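Local structure of vesicular integral-membrane protein VIP36 (Canis lupus familiaris, 2DUR) at residues W64-F70 with T165-Y171. The protein acts as a calcium-dependent lectin of the early secretory pathway, binding high-mannose glycans and taking part in the transport and sorting of glycoproteins that carry them. Numbering follows the deposited sequence.
Sequences WEMHVHF and TFLAVRY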
loop_
_atom_site.group_PDB
_atom_site.type_symbol
_atom_site.label_atom_id
_atom_site.label_comp_id
_atom_site.label_asym_id
_atom_site.label_seq_id
_atom_site.Cartn_x
_atom_site.Cartn_y
_atom_site.Cartn_z
ATOM N N TRP A 64 -10.723 -7.518 6.362
ATOM C CA TRP A 64 -10.516 -7.460 4.921
ATOM C C TRP A 64 -9.154 -7.957 4.490
ATOM O O TRP A 64 -8.216 -8.082 5.301
ATOM C CB TRP A 64 -10.767 -6.043 4.398
ATOM C CG TRP A 64 -10.070 -4.936 5.160
ATOM C CD1 TRP A 64 -10.617 -4.135 6.108
ATOM C CD2 TRP A 64 -8.701 -4.516 5.016
ATOM N NE1 TRP A 64 -9.694 -3.226 6.566
ATOM C CE2 TRP A 64 -8.508 -3.432 5.909
ATOM C CE3 TRP A 64 -7.636 -4.928 4.210
ATOM C CZ2 TRP A 64 -7.272 -2.768 6.032
ATOM C CZ3 TRP A 64 -6.390 -4.281 4.338
ATOM C CH2 TRP A 64 -6.233 -3.204 5.234
ATOM N N GLU A 65 -9.045 -8.266 3.200
ATOM C CA GLU A 65 -7.766 -8.661 2.661
ATOM C C GLU A 65 -7.660 -8.063 1.283
ATOM O O GLU A 65 -8.540 -8.298 0.443
ATOM C CB GLU A 65 -7.628 -10.190 2.582
ATOM C CG GLU A 65 -6.260 -10.651 2.105
ATOM C CD GLU A 65 -6.039 -12.154 2.309
ATOM O OE1 GLU A 65 -5.612 -12.841 1.361
ATOM O OE2 GLU A 65 -6.308 -12.651 3.431
ATOM N N MET A 66 -6.611 -7.264 1.080
ATOM C CA MET A 66 -6.345 -6.622 -0.219
ATOM C C MET A 66 -5.240 -7.357 -0.972
ATOM O O MET A 66 -4.163 -7.607 -0.440
ATOM C CB MET A 66 -5.912 -5.152 0.002
ATOM C CG MET A 66 -5.608 -4.400 -1.320
ATOM S SD MET A 66 -7.115 -4.001 -2.238
ATOM C CE MET A 66 -7.601 -2.431 -1.522
ATOM N N HIS A 67 -5.507 -7.731 -2.227
ATOM C CA HIS A 67 -4.480 -8.318 -3.057
ATOM C C HIS A 67 -4.075 -7.332 -4.131
ATOM O O HIS A 67 -4.919 -6.819 -4.857
ATOM C CB HIS A 67 -4.986 -9.577 -3.759
ATOM C CG HIS A 67 -5.322 -10.684 -2.820
ATOM N ND1 HIS A 67 -5.878 -11.873 -3.246
ATOM C CD2 HIS A 67 -5.197 -10.780 -1.476
ATOM C CE1 HIS A 67 -6.075 -12.656 -2.197
ATOM N NE2 HIS A 67 -5.668 -12.020 -1.113
ATOM N N VAL A 68 -2.790 -7.073 -4.235
ATOM C CA VAL A 68 -2.313 -6.067 -5.205
ATOM C C VAL A 68 -1.412 -6.741 -6.200
ATOM O O VAL A 68 -0.398 -7.310 -5.838
ATOM C CB VAL A 68 -1.551 -4.902 -4.480
ATOM C CG1 VAL A 68 -1.124 -3.820 -5.480
ATOM C CG2 VAL A 68 -2.425 -4.310 -3.413
ATOM N N HIS A 69 -1.795 -6.683 -7.474
ATOM C CA HIS A 69 -0.912 -7.106 -8.526
ATOM C C HIS A 69 -0.218 -5.827 -9.032
ATOM O O HIS A 69 -0.884 -4.936 -9.566
ATOM C CB HIS A 69 -1.751 -7.757 -9.633
ATOM C CG HIS A 69 -0.957 -8.182 -10.823
ATOM N ND1 HIS A 69 -1.555 -8.628 -11.983
ATOM C CD2 HIS A 69 0.375 -8.217 -11.047
ATOM C CE1 HIS A 69 -0.622 -8.937 -12.862
ATOM N NE2 HIS A 69 0.558 -8.697 -12.326
ATOM N N PHE A 70 1.080 -5.756 -8.790
ATOM C CA PHE A 70 1.867 -4.549 -9.100
ATOM C C PHE A 70 3.049 -4.940 -9.960
ATOM O O PHE A 70 3.374 -6.117 -10.108
ATOM C CB PHE A 70 2.337 -3.882 -7.793
ATOM C CG PHE A 70 3.361 -4.685 -7.036
ATOM C CD1 PHE A 70 2.943 -5.702 -6.153
ATOM C CD2 PHE A 70 4.736 -4.478 -7.216
ATOM C CE1 PHE A 70 3.898 -6.490 -5.471
ATOM C CE2 PHE A 70 5.698 -5.239 -6.521
ATOM C CZ PHE A 70 5.267 -6.277 -5.644
ATOM N N THR A 165 4.069 -10.262 -10.052
ATOM C CA THR A 165 4.384 -10.069 -8.629
ATOM C C THR A 165 3.151 -9.522 -7.909
ATOM O O THR A 165 2.456 -8.600 -8.398
ATOM C CB THR A 165 5.577 -9.087 -8.441
ATOM O OG1 THR A 165 5.324 -7.877 -9.185
ATOM C CG2 THR A 165 6.882 -9.717 -8.889
ATOM N N PHE A 166 2.868 -10.103 -6.739
ATOM C CA PHE A 166 1.665 -9.757 -5.976
ATOM C C PHE A 166 1.988 -9.538 -4.514
ATOM O O PHE A 166 2.968 -10.106 -3.981
ATOM C CB PHE A 166 0.611 -10.881 -6.013
ATOM C CG PHE A 166 0.228 -11.322 -7.389
ATOM C CD1 PHE A 166 0.993 -12.295 -8.047
ATOM C CD2 PHE A 166 -0.934 -10.843 -7.977
ATOM C CE1 PHE A 166 0.639 -12.738 -9.328
ATOM C CE2 PHE A 166 -1.296 -11.275 -9.274
ATOM C CZ PHE A 166 -0.498 -12.234 -9.930
ATOM N N LEU A 167 1.150 -8.704 -3.888
ATOM C CA LEU A 167 1.189 -8.476 -2.423
ATOM C C LEU A 167 -0.176 -8.729 -1.826
ATOM O O LEU A 167 -1.183 -8.421 -2.437
ATOM C CB LEU A 167 1.613 -7.017 -2.135
ATOM C CG LEU A 167 2.149 -6.763 -0.725
ATOM C CD1 LEU A 167 3.544 -7.279 -0.654
ATOM C CD2 LEU A 167 2.123 -5.269 -0.447
ATOM N N ALA A 168 -0.220 -9.297 -0.619
ATOM C CA ALA A 168 -1.470 -9.398 0.109
ATOM C C ALA A 168 -1.332 -8.671 1.440
ATOM O O ALA A 168 -0.304 -8.789 2.105
ATOM C CB ALA A 168 -1.840 -10.860 0.333
ATOM N N VAL A 169 -2.357 -7.894 1.778
ATOM C CA VAL A 169 -2.428 -7.207 3.075
ATOM C C VAL A 169 -3.741 -7.601 3.706
ATOM O O VAL A 169 -4.805 -7.292 3.186
ATOM C CB VAL A 169 -2.369 -5.666 2.914
ATOM C CG1 VAL A 169 -2.436 -5.008 4.293
ATOM C CG2 VAL A 169 -1.078 -5.231 2.155
ATOM N N ARG A 170 -3.658 -8.261 4.852
ATOM C CA ARG A 170 -4.836 -8.781 5.554
ATOM C C ARG A 170 -4.945 -8.069 6.892
ATOM O O ARG A 170 -3.958 -7.946 7.606
ATOM C CB ARG A 170 -4.704 -10.290 5.797
ATOM C CG ARG A 170 -5.951 -10.919 6.445
ATOM C CD ARG A 170 -5.689 -12.407 6.776
ATOM N NE ARG A 170 -6.842 -13.042 7.434
ATOM C CZ ARG A 170 -7.086 -13.070 8.753
ATOM N NH1 ARG A 170 -6.246 -12.523 9.650
ATOM N NH2 ARG A 170 -8.188 -13.684 9.190
ATOM N N TYR A 171 -6.140 -7.606 7.219
ATOM C CA TYR A 171 -6.346 -6.972 8.497
ATOM C C TYR A 171 -7.635 -7.498 9.132
ATOM O O TYR A 171 -8.701 -7.377 8.556
ATOM C CB TYR A 171 -6.387 -5.436 8.324
ATOM C CG TYR A 171 -6.576 -4.740 9.652
ATOM C CD1 TYR A 171 -5.607 -4.865 10.666
ATOM C CD2 TYR A 171 -7.731 -4.022 9.929
ATOM C CE1 TYR A 171 -5.774 -4.246 11.921
ATOM C CE2 TYR A 171 -7.930 -3.411 11.184
ATOM C CZ TYR A 171 -6.941 -3.528 12.171
ATOM O OH TYR A 171 -7.111 -2.932 13.395
HETATM O O HOH W 1 3.954 -8.017 -12.017
#
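Paired backbone hydrogen bonds join W64, M66 and V68 to Y171, V169 and L167: M66 N to V169 O is 2.8 Å and V169 N to M66 O 2.9 Å, while V68 N reaches L167 O at 2.8 Å and L167 N returns to V68 O at 2.9 Å. Past these pairs, the T165 hydroxyl OG1 donates to F70 O (2.8 Å), and water 1 bridges F70 O (2.8 Å) and T165 N (3.0 Å). Within strand 64-70, H67 NE2 donates to E65 OE1 (2.6 Å); E65 OE2 also lies near R170, but at 4.1 Å from NE it falls short of a salt bridge. The strands run antiparallel, their axes at 169°, as central neighbours in one sheet of the legume-lectin-like β-sandwich that forms the lumenal carbohydrate-recognition domain; strand 217-227 flanks 64-70 and strand 175-181 flanks 165-171. Alternation of side chains gives the sheet two unlike faces. W64, M66, V68, F70, L167, V169 and Y171 point into the sandwich, where L167 and V169 meet I111 of the opposing sheet and F70 meets L113. Y171 CB sits over the six-membered ring of W64, a CH-pi contact 3.7 Å from its centroid, and F70 CE1 packs on L167 CB (4.1 Å). On the other face, beside E65, H67 and R170, the rings of H69 and F166 meet obliquely, centroids 4.5 Å apart.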